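Local coordinates for teichoic acid D-alanine hydrolase (Staphylococcus aureus, PDB 5ZH8), which removes D-alanyl esters from wall teichoic acid and lipoteichoic acid, acting as an esterase that affects cell wall structure and methicillin resistance in Staphylococcus aureus, at residues P119-F123 with F256-A261; V152-W158 with K221-V226; I299-Q303 with Y355-V360. All coordinates share one frame; numbering follows the deposited sequence.

Interaction 1 (P119-F123 with F256-A261); sequences PNTMF and FKKYLA
A single parallel beta bridge pairs Met122 with Leu260, joining the loop that leads into strand 123-124 to the loop after strand 248-250. Met122 N donates to Tyr259 O at 2.8 Å, and Ala261 N returns a bond to Met122 O at 2.9 Å, so both polar atoms of the Met122 backbone are used. Just before the bridge, Asn120 CB lies over one face of the Tyr259 ring, 3.8 Å from its centroid. The Asn120 amide follows the same face at a shallow tilt of 24°, held there by bonds to Leu65 and Ser63; Lys258 CB covers the opposite face. Met122 SD stands beside the Phe256 ring in an oblique Met-aromatic contact, and the last torsion of its chain (chi3 74°) turns CE toward the same ring, 3.6 Å from Phe256 CD1. Leu260 CD1 approaches Met122 SD as well, at 4.0 Å. Ala261 CB fits between Thr121 CG2, 3.7 Å away, and an off-centre position on the Phe123 ring. Phe123 goes on to pair with Met290, so the arrangement is an isolated parallel bridge beside the small antiparallel sheet of this beta-lactamase-family domain.

Interaction 2 (V152-W158 with K221-V226); sequences VSKYLPW and KVIEEV
Leu156 and Val222 bring the two backbones closest, with 6.1 Å between Leu156 CA and Val222 CA. Residues 152-155 form a short, weakly bonded helix that unwinds into a turn, whereas 221-226 is regular helix. The chain of the first segment also meets the second directly: Tyr155 O lies against the aliphatic Glu225 CG.

The side-chain interface is mostly apolar. At one end Val152 CG1 meets Val222 CG2 at 3.6 Å, the two valines crossing at about a right angle. Tyr155 CB and the near ring atom CD1 both meet Val226 CG1, each at 3.7 Å, and CB is also 4.1 Å from Val222 CG1; the hydroxyl end runs away, to Asn147 N. In Leu156 a chi1 of -158° carries the isobutyl end toward the helix, where both methyls border Lys221 CG, CD2 at 3.8 Å, and CD1 also touches Glu225, 3.7 Å from OE1. Behind Leu156 stands Trp158, whose indole receives Leu156 CG over one face and carries CZ2 to 4.0 Å from Lys221 CG. Glu225 OE1 lies near the indole plane, at the ring edge.

Lys221 thus gives only its methylenes to this contact. Its bent chain takes NZ away to Glu224 OE1, 2.7 Å off, in a salt bridge along its own helix, and Asp190 is a second acidic partner, so the charge is probably well neutralised.

Around the contact, Leu167 of helix 167-171 touches Val152, Tyr155 and Val222. Helix 129-142 packs on Ile223 and Val226, and helix 189-199 reaches Trp158 and Lys221 through Val193. Residues 152-158 therefore pack against helix 213-227 within a part of the fold built of helices and loops, distant from the large sheet.

Interaction 3 (I299-Q303 with Y355-V360); sequences ITQIQ and YNDKYV
Ile299 starts the contact by setting its CG2 methyl squarely over the centre of the Tyr355 ring, a CH-pi contact of 3.5 Å to the centroid. Its other branch ends in CD1, which borders both the Tyr355 ring and Val360 CG1, the latter at 4.1 Å, so one isoleucine spans both ends of the turn. Thr300 follows with its hydroxyl placed between its own N and carbonyl carbon (chi1 54°), where OG1 bonds back to Gly296 O in the helix; CG2 is left facing Val360 CG2 at 3.8 Å. One turn beyond Ile299, Gln303 stretches past Tyr355 and gives NE2 to Asn356 O, a bond of 2.9 Å and nearly straight at 170°. The acceptor lies in the glutamine amide plane, but NE2 stands above the Asn356 carbonyl plane, 61° out of it. A water receives a weak bond from Gln303 NE2 and donates to Asp357 OD1 at 2.7 Å; Tyr389 is another partner of this carboxylate.

The turn has its own lock: Asn356 OD1 makes an Asx turn with Lys358 N, extended to an Asx motif by Tyr359 N, within the loop between strands 349-355 and 359-365. The chemistry thus divides in two. Apolar groups seat helix 292-303 on the sheet, while a single amide bond, straight at the N-H but steep over the acceptor carbonyl, ties its C-terminal residue to a turn whose shape is already fixed from within.

In the fold
The three contacts lie well apart in one beta-lactamase-type domain, none touching another. Interactions 1 and 3 are both buried, about 23 Å apart between centres, and both meet the large antiparallel sheet, whose strand 349-355 packs on Phe123 in the first and supplies Tyr355 in the third. Interaction 2, centred about 32 Å or more from either, is only partly buried and belongs to the helix-and-loop part. Its chemistry differs accordingly: interaction 1 joins two loops by backbone pairing, interaction 3 attaches a helix to a hairpin through CH-pi and methyl packing plus one side-chain amide bond, and interaction 2 relies on methyl and methylene packing, with the Lys221 charge held by Glu224 and Asp190.

Interaction 1 (P119-F123 with F256-A261)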
loop_
_atom_site.group_PDB
_atom_site.type_symbol
_atom_site.label_atom_id
_atom_site.label_comp_id
_atom_site.label_asym_id
_atom_site.label_seq_id
_atom_site.Cartn_x
_atom_site.Cartn_y
_atom_site.Cartn_z
ATOM N N PRO A 119 -2.804 -21.859 11.779
ATOM C CA PRO A 119 -4.141 -21.400 12.175
ATOM C C PRO A 119 -4.152 -20.628 13.498
ATOM O O PRO A 119 -5.058 -19.836 13.739
ATOM C CB PRO A 119 -4.936 -22.704 12.295
ATOM C CG PRO A 119 -4.273 -23.631 11.332
ATOM C CD PRO A 119 -2.805 -23.290 11.418
ATOM N N ASN A 120 -3.145 -20.853 14.338
ATOM C CA ASN A 120 -2.997 -20.116 15.596
ATOM C C ASN A 120 -2.520 -18.672 15.432
ATOM O O ASN A 120 -2.701 -17.861 16.342
ATOM C CB ASN A 120 -2.056 -20.858 16.546
ATOM C CG ASN A 120 -2.802 -21.725 17.528
ATOM O OD1 ASN A 120 -2.864 -22.946 17.374
ATOM N ND2 ASN A 120 -3.406 -21.090 18.533
ATOM N N THR A 121 -1.913 -18.355 14.291
ATOM C CA THR A 121 -1.433 -17.005 14.027
ATOM C C THR A 121 -2.563 -15.978 14.080
ATOM O O THR A 121 -3.600 -16.135 13.416
ATOM C CB THR A 121 -0.769 -16.903 12.649
ATOM O OG1 THR A 121 0.255 -17.897 12.535
ATOM C CG2 THR A 121 -0.160 -15.526 12.450
ATOM N N MET A 122 -2.342 -14.929 14.866
ATOM C CA MET A 122 -3.299 -13.842 15.035
ATOM C C MET A 122 -2.782 -12.611 14.301
ATOM O O MET A 122 -1.630 -12.219 14.476
ATOM C CB MET A 122 -3.482 -13.530 16.522
ATOM C CG MET A 122 -4.030 -14.700 17.315
ATOM S SD MET A 122 -3.729 -14.617 19.084
ATOM C CE MET A 122 -4.885 -13.349 19.599
ATOM N N PHE A 123 -3.642 -12.008 13.488
ATOM C CA PHE A 123 -3.261 -10.876 12.650
ATOM C C PHE A 123 -3.897 -9.591 13.138
ATOM O O PHE A 123 -5.018 -9.599 13.623
ATOM C CB PHE A 123 -3.687 -11.124 11.202
ATOM C CG PHE A 123 -3.021 -12.310 10.578
ATOM C CD1 PHE A 123 -3.487 -13.589 10.833
ATOM C CD2 PHE A 123 -1.926 -12.149 9.751
ATOM C CE1 PHE A 123 -2.873 -14.686 10.268
ATOM C CE2 PHE A 123 -1.309 -13.246 9.185
ATOM C CZ PHE A 123 -1.781 -14.517 9.442
ATOM N N PHE A 256 -0.750 -14.320 24.357
ATOM C CA PHE A 256 -0.919 -14.388 22.907
ATOM C C PHE A 256 0.287 -13.886 22.120
ATOM O O PHE A 256 0.285 -13.997 20.904
ATOM C CB PHE A 256 -2.158 -13.583 22.480
ATOM C CG PHE A 256 -3.412 -13.961 23.213
ATOM C CD1 PHE A 256 -4.247 -14.959 22.731
ATOM C CD2 PHE A 256 -3.759 -13.318 24.397
ATOM C CE1 PHE A 256 -5.401 -15.309 23.414
ATOM C CE2 PHE A 256 -4.909 -13.665 25.087
ATOM C CZ PHE A 256 -5.730 -14.665 24.595
ATOM N N LYS A 257 1.304 -13.343 22.788
ATOM C CA LYS A 257 2.475 -12.764 22.094
ATOM C C LYS A 257 3.161 -13.737 21.132
ATOM O O LYS A 257 3.628 -13.345 20.064
ATOM C CB LYS A 257 3.498 -12.226 23.103
ATOM C CG LYS A 257 3.105 -10.895 23.717
ATOM C CD LYS A 257 4.236 -10.302 24.544
ATOM C CE LYS A 257 3.756 -9.084 25.315
ATOM N NZ LYS A 257 3.317 -7.976 24.429
ATOM N N LYS A 258 3.199 -15.004 21.526
ATOM C CA LYS A 258 3.723 -16.101 20.706
ATOM C C LYS A 258 3.127 -16.146 19.295
ATOM O O LYS A 258 3.800 -16.534 18.348
ATOM C CB LYS A 258 3.398 -17.422 21.406
ATOM C CG LYS A 258 4.372 -18.563 21.181
ATOM C CD LYS A 258 3.945 -19.799 21.972
ATOM C CE LYS A 258 3.716 -19.487 23.454
ATOM N NZ LYS A 258 3.630 -20.694 24.325
ATOM N N TYR A 259 1.858 -15.764 19.171
ATOM C CA TYR A 259 1.095 -15.942 17.942
ATOM C C TYR A 259 0.806 -14.641 17.171
ATOM O O TYR A 259 0.194 -14.673 16.099
ATOM C CB TYR A 259 -0.214 -16.680 18.269
ATOM C CG TYR A 259 -0.002 -18.094 18.802
ATOM C CD1 TYR A 259 0.715 -19.037 18.065
ATOM C CD2 TYR A 259 -0.516 -18.490 20.034
ATOM C CE1 TYR A 259 0.918 -20.324 18.538
ATOM C CE2 TYR A 259 -0.319 -19.780 20.516
ATOM C CZ TYR A 259 0.399 -20.691 19.759
ATOM O OH TYR A 259 0.608 -21.978 20.208
ATOM N N LEU A 260 1.266 -13.507 17.691
ATOM C CA LEU A 260 0.986 -12.217 17.059
ATOM C C LEU A 260 1.859 -12.026 15.822
ATOM O O LEU A 260 3.080 -11.974 15.924
ATOM C CB LEU A 260 1.177 -11.064 18.058
ATOM C CG LEU A 260 -0.035 -10.571 18.882
ATOM C CD1 LEU A 260 -1.006 -11.659 19.336
ATOM C CD2 LEU A 260 0.455 -9.756 20.069
ATOM N N ALA A 261 1.220 -11.907 14.665
ATOM C CA ALA A 261 1.920 -11.797 13.392
ATOM C C ALA A 261 2.623 -10.460 13.223
ATOM O O ALA A 261 2.184 -9.439 13.736
ATOM C CB ALA A 261 0.945 -12.014 12.238
#

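Interaction 2 (V152-W158 with K221-V226)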
loop_
_atom_site.group_PDB
_atom_site.type_symbol
_atom_site.label_atom_id
_atom_site.label_comp_id
_atom_site.label_asym_id
_atom_site.label_seq_id
_atom_site.Cartn_x
_atom_site.Cartn_y
_atom_site.Cartn_z
ATOM N N VAL A 152 -22.662 13.436 20.777
ATOM C CA VAL A 152 -21.533 12.966 21.586
ATOM C C VAL A 152 -21.435 13.730 22.903
ATOM O O VAL A 152 -21.140 13.142 23.943
ATOM C CB VAL A 152 -20.135 13.054 20.885
ATOM C CG1 VAL A 152 -19.513 11.673 20.761
ATOM C CG2 VAL A 152 -20.134 13.765 19.534
ATOM N N SER A 153 -21.674 15.037 22.839
ATOM C CA SER A 153 -21.565 15.907 24.014
ATOM C C SER A 153 -22.447 15.436 25.174
ATOM O O SER A 153 -22.109 15.647 26.333
ATOM C CB SER A 153 -21.892 17.358 23.640
ATOM O OG SER A 153 -23.126 17.451 22.949
ATOM N N LYS A 154 -23.566 14.792 24.855
ATOM C CA LYS A 154 -24.456 14.230 25.874
ATOM C C LYS A 154 -23.745 13.180 26.729
ATOM O O LYS A 154 -23.821 13.223 27.961
ATOM C CB LYS A 154 -25.697 13.613 25.222
ATOM C CG LYS A 154 -26.790 13.237 26.198
ATOM C CD LYS A 154 -27.886 12.465 25.500
ATOM C CE LYS A 154 -29.089 12.279 26.414
ATOM N NZ LYS A 154 -29.953 11.157 25.961
ATOM N N TYR A 155 -23.047 12.255 26.072
ATOM C CA TYR A 155 -22.389 11.147 26.765
ATOM C C TYR A 155 -20.932 11.444 27.113
ATOM O O TYR A 155 -20.374 10.838 28.029
ATOM C CB TYR A 155 -22.484 9.866 25.931
ATOM C CG TYR A 155 -23.880 9.598 25.414
ATOM C CD1 TYR A 155 -24.856 9.026 26.224
ATOM C CD2 TYR A 155 -24.224 9.935 24.112
ATOM C CE1 TYR A 155 -26.135 8.802 25.749
ATOM C CE2 TYR A 155 -25.504 9.706 23.624
ATOM C CZ TYR A 155 -26.458 9.140 24.447
ATOM O OH TYR A 155 -27.732 8.915 23.973
ATOM N N LEU A 156 -20.332 12.385 26.392
ATOM C CA LEU A 156 -18.928 12.731 26.568
ATOM C C LEU A 156 -18.805 14.256 26.649
ATOM O O LEU A 156 -18.334 14.893 25.710
ATOM C CB LEU A 156 -18.120 12.154 25.399
ATOM C CG LEU A 156 -16.626 11.919 25.594
ATOM C CD1 LEU A 156 -16.327 11.069 26.834
ATOM C CD2 LEU A 156 -16.065 11.265 24.336
ATOM N N PRO A 157 -19.243 14.845 27.785
ATOM C CA PRO A 157 -19.394 16.298 28.004
ATOM C C PRO A 157 -18.245 17.170 27.508
ATOM O O PRO A 157 -18.487 18.245 26.959
ATOM C CB PRO A 157 -19.507 16.411 29.524
ATOM C CG PRO A 157 -20.099 15.116 29.950
ATOM C CD PRO A 157 -19.632 14.075 28.984
ATOM N N TRP A 158 -17.011 16.714 27.710
ATOM C CA TRP A 158 -15.828 17.497 27.335
ATOM C C TRP A 158 -15.567 17.523 25.828
ATOM O O TRP A 158 -14.918 18.447 25.341
ATOM C CB TRP A 158 -14.572 17.035 28.093
ATOM C CG TRP A 158 -14.323 15.558 28.100
ATOM C CD1 TRP A 158 -14.728 14.664 29.050
ATOM C CD2 TRP A 158 -13.594 14.808 27.129
ATOM N NE1 TRP A 158 -14.303 13.401 28.726
ATOM C CE2 TRP A 158 -13.603 13.460 27.550
ATOM C CE3 TRP A 158 -12.938 15.143 25.938
ATOM C CZ2 TRP A 158 -12.981 12.442 26.823
ATOM C CZ3 TRP A 158 -12.309 14.133 25.220
ATOM C CH2 TRP A 158 -12.338 12.798 25.665
ATOM N N LYS A 221 -14.470 5.784 23.229
ATOM C CA LYS A 221 -14.444 6.551 24.470
ATOM C C LYS A 221 -15.858 6.769 25.020
ATOM O O LYS A 221 -16.067 6.748 26.240
ATOM C CB LYS A 221 -13.742 7.896 24.260
ATOM C CG LYS A 221 -13.487 8.676 25.541
ATOM C CD LYS A 221 -12.461 7.976 26.425
ATOM C CE LYS A 221 -12.852 8.036 27.896
ATOM N NZ LYS A 221 -12.125 7.021 28.706
ATOM N N VAL A 222 -16.819 6.981 24.118
ATOM C CA VAL A 222 -18.236 7.065 24.486
ATOM C C VAL A 222 -18.648 5.791 25.230
ATOM O O VAL A 222 -19.293 5.852 26.285
ATOM C CB VAL A 222 -19.140 7.281 23.240
ATOM C CG1 VAL A 222 -20.612 7.042 23.568
ATOM C CG2 VAL A 222 -18.948 8.681 22.665
ATOM N N ILE A 223 -18.260 4.642 24.676
ATOM C CA ILE A 223 -18.528 3.350 25.302
ATOM C C ILE A 223 -17.942 3.321 26.709
ATOM O O ILE A 223 -18.619 2.940 27.658
ATOM C CB ILE A 223 -17.967 2.174 24.465
ATOM C CG1 ILE A 223 -18.755 2.026 23.159
ATOM C CG2 ILE A 223 -18.010 0.863 25.244
ATOM C CD1 ILE A 223 -18.058 1.194 22.108
ATOM N N GLU A 224 -16.686 3.730 26.837
ATOM C CA GLU A 224 -16.026 3.723 28.138
ATOM C C GLU A 224 -16.724 4.641 29.138
ATOM O O GLU A 224 -16.913 4.268 30.293
ATOM C CB GLU A 224 -14.553 4.116 28.006
ATOM C CG GLU A 224 -13.679 3.025 27.415
ATOM C CD GLU A 224 -12.204 3.357 27.484
ATOM O OE1 GLU A 224 -11.858 4.553 27.634
ATOM O OE2 GLU A 224 -11.391 2.415 27.388
ATOM N N GLU A 225 -17.112 5.829 28.675
ATOM C CA GLU A 225 -17.702 6.855 29.536
ATOM C C GLU A 225 -19.088 6.455 30.045
ATOM O O GLU A 225 -19.383 6.657 31.212
ATOM C CB GLU A 225 -17.791 8.191 28.783
ATOM C CG GLU A 225 -18.089 9.398 29.658
ATOM C CD GLU A 225 -16.928 9.791 30.550
ATOM O OE1 GLU A 225 -15.754 9.594 30.141
ATOM O OE2 GLU A 225 -17.197 10.309 31.660
ATOM N N VAL A 226 -19.929 5.900 29.170
ATOM C CA VAL A 226 -21.298 5.525 29.548
ATOM C C VAL A 226 -21.327 4.291 30.431
ATOM O O VAL A 226 -22.191 4.177 31.299
ATOM C CB VAL A 226 -22.228 5.277 28.335
ATOM C CG1 VAL A 226 -22.361 6.526 27.483
ATOM C CG2 VAL A 226 -21.765 4.089 27.509
#

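Interaction 3 (I299-Q303 with Y355-V360)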
loop_
_atom_site.group_PDB
_atom_site.type_symbol
_atom_site.label_atom_id
_atom_site.label_comp_id
_atom_site.label_asym_id
_atom_site.label_seq_id
_atom_site.Cartn_x
_atom_site.Cartn_y
_atom_site.Cartn_z
ATOM N N ILE A 299 -18.752 -13.924 13.259
ATOM C CA ILE A 299 -19.775 -13.572 12.281
ATOM C C ILE A 299 -20.873 -14.629 12.189
ATOM O O ILE A 299 -22.049 -14.287 12.133
ATOM C CB ILE A 299 -19.141 -13.330 10.896
ATOM C CG1 ILE A 299 -18.345 -12.030 10.929
ATOM C CG2 ILE A 299 -20.198 -13.267 9.797
ATOM C CD1 ILE A 299 -17.271 -11.970 9.871
ATOM N N THR A 300 -20.494 -15.903 12.176
ATOM C CA THR A 300 -21.478 -16.978 12.078
ATOM C C THR A 300 -22.399 -17.008 13.296
ATOM O O THR A 300 -23.591 -17.281 13.172
ATOM C CB THR A 300 -20.820 -18.358 11.945
ATOM O OG1 THR A 300 -19.895 -18.555 13.021
ATOM C CG2 THR A 300 -20.115 -18.485 10.613
ATOM N N GLN A 301 -21.839 -16.735 14.473
ATOM C CA GLN A 301 -22.629 -16.700 15.701
ATOM C C GLN A 301 -23.578 -15.505 15.759
ATOM O O GLN A 301 -24.700 -15.633 16.245
ATOM C CB GLN A 301 -21.722 -16.710 16.918
ATOM C CG GLN A 301 -21.166 -18.084 17.227
ATOM C CD GLN A 301 -20.376 -18.090 18.514
ATOM O OE1 GLN A 301 -20.836 -18.601 19.531
ATOM N NE2 GLN A 301 -19.188 -17.498 18.483
ATOM N N ILE A 302 -23.133 -14.355 15.261
ATOM C CA ILE A 302 -24.011 -13.189 15.136
ATOM C C ILE A 302 -25.127 -13.500 14.134
ATOM O O ILE A 302 -26.295 -13.206 14.388
ATOM C CB ILE A 302 -23.236 -11.914 14.728
ATOM C CG1 ILE A 302 -22.317 -11.473 15.876
ATOM C CG2 ILE A 302 -24.195 -10.785 14.377
ATOM C CD1 ILE A 302 -21.194 -10.549 15.458
ATOM N N GLN A 303 -24.761 -14.119 13.015
ATOM C CA GLN A 303 -25.729 -14.556 12.016
ATOM C C GLN A 303 -26.767 -15.495 12.617
ATOM O O GLN A 303 -27.922 -15.500 12.190
ATOM C CB GLN A 303 -25.030 -15.240 10.834
ATOM C CG GLN A 303 -24.462 -14.275 9.802
ATOM C CD GLN A 303 -23.791 -14.991 8.649
ATOM O OE1 GLN A 303 -22.925 -15.844 8.854
ATOM N NE2 GLN A 303 -24.181 -14.649 7.431
ATOM N N TYR A 355 -18.517 -12.273 3.203
ATOM C CA TYR A 355 -19.446 -13.314 3.613
ATOM C C TYR A 355 -20.875 -13.109 3.176
ATOM O O TYR A 355 -21.273 -12.013 2.774
ATOM C CB TYR A 355 -19.388 -13.535 5.129
ATOM C CG TYR A 355 -20.052 -12.487 5.990
ATOM C CD1 TYR A 355 -21.402 -12.573 6.305
ATOM C CD2 TYR A 355 -19.320 -11.438 6.530
ATOM C CE1 TYR A 355 -22.004 -11.630 7.110
ATOM C CE2 TYR A 355 -19.923 -10.489 7.343
ATOM C CZ TYR A 355 -21.262 -10.592 7.627
ATOM O OH TYR A 355 -21.872 -9.656 8.425
ATOM N N ASN A 356 -21.621 -14.209 3.239
ATOM C CA ASN A 356 -23.063 -14.219 3.039
ATOM C C ASN A 356 -23.674 -15.285 3.969
ATOM O O ASN A 356 -23.060 -15.630 4.982
ATOM C CB ASN A 356 -23.418 -14.414 1.550
ATOM C CG ASN A 356 -22.947 -15.736 0.983
ATOM O OD1 ASN A 356 -22.725 -16.700 1.705
ATOM N ND2 ASN A 356 -22.817 -15.789 -0.330
ATOM N N ASP A 357 -24.858 -15.803 3.652
ATOM C CA ASP A 357 -25.505 -16.774 4.536
ATOM C C ASP A 357 -24.941 -18.195 4.411
ATOM O O ASP A 357 -25.245 -19.044 5.245
ATOM C CB ASP A 357 -27.018 -16.777 4.322
ATOM C CG ASP A 357 -27.699 -15.531 4.884
ATOM O OD1 ASP A 357 -27.013 -14.639 5.432
ATOM O OD2 ASP A 357 -28.938 -15.438 4.766
ATOM N N LYS A 358 -24.127 -18.456 3.387
ATOM C CA LYS A 358 -23.501 -19.771 3.217
ATOM C C LYS A 358 -22.017 -19.756 3.597
ATOM O O LYS A 358 -21.566 -20.593 4.376
ATOM C CB LYS A 358 -23.656 -20.266 1.779
ATOM C CG LYS A 358 -23.347 -21.748 1.618
ATOM C CD LYS A 358 -23.465 -22.201 0.176
ATOM C CE LYS A 358 -23.087 -23.665 0.002
ATOM N NZ LYS A 358 -22.958 -24.036 -1.439
ATOM N N TYR A 359 -21.266 -18.815 3.039
ATOM C CA TYR A 359 -19.828 -18.754 3.258
ATOM C C TYR A 359 -19.408 -17.551 4.090
ATOM O O TYR A 359 -19.927 -16.451 3.909
ATOM C CB TYR A 359 -19.091 -18.701 1.917
ATOM C CG TYR A 359 -19.199 -19.965 1.109
ATOM C CD1 TYR A 359 -18.490 -21.101 1.468
ATOM C CD2 TYR A 359 -20.018 -20.029 -0.013
ATOM C CE1 TYR A 359 -18.586 -22.264 0.730
ATOM C CE2 TYR A 359 -20.120 -21.188 -0.760
ATOM C CZ TYR A 359 -19.398 -22.301 -0.388
ATOM O OH TYR A 359 -19.493 -23.454 -1.126
ATOM N N VAL A 360 -18.461 -17.768 4.997
ATOM C CA VAL A 360 -17.699 -16.671 5.583
ATOM C C VAL A 360 -16.246 -16.911 5.226
ATOM O O VAL A 360 -15.660 -17.905 5.642
ATOM C CB VAL A 360 -17.852 -16.579 7.120
ATOM C CG1 VAL A 360 -17.102 -15.363 7.653
ATOM C CG2 VAL A 360 -19.321 -16.519 7.511
HETATM O O HOH W 1 -27.195 -13.311 7.734
#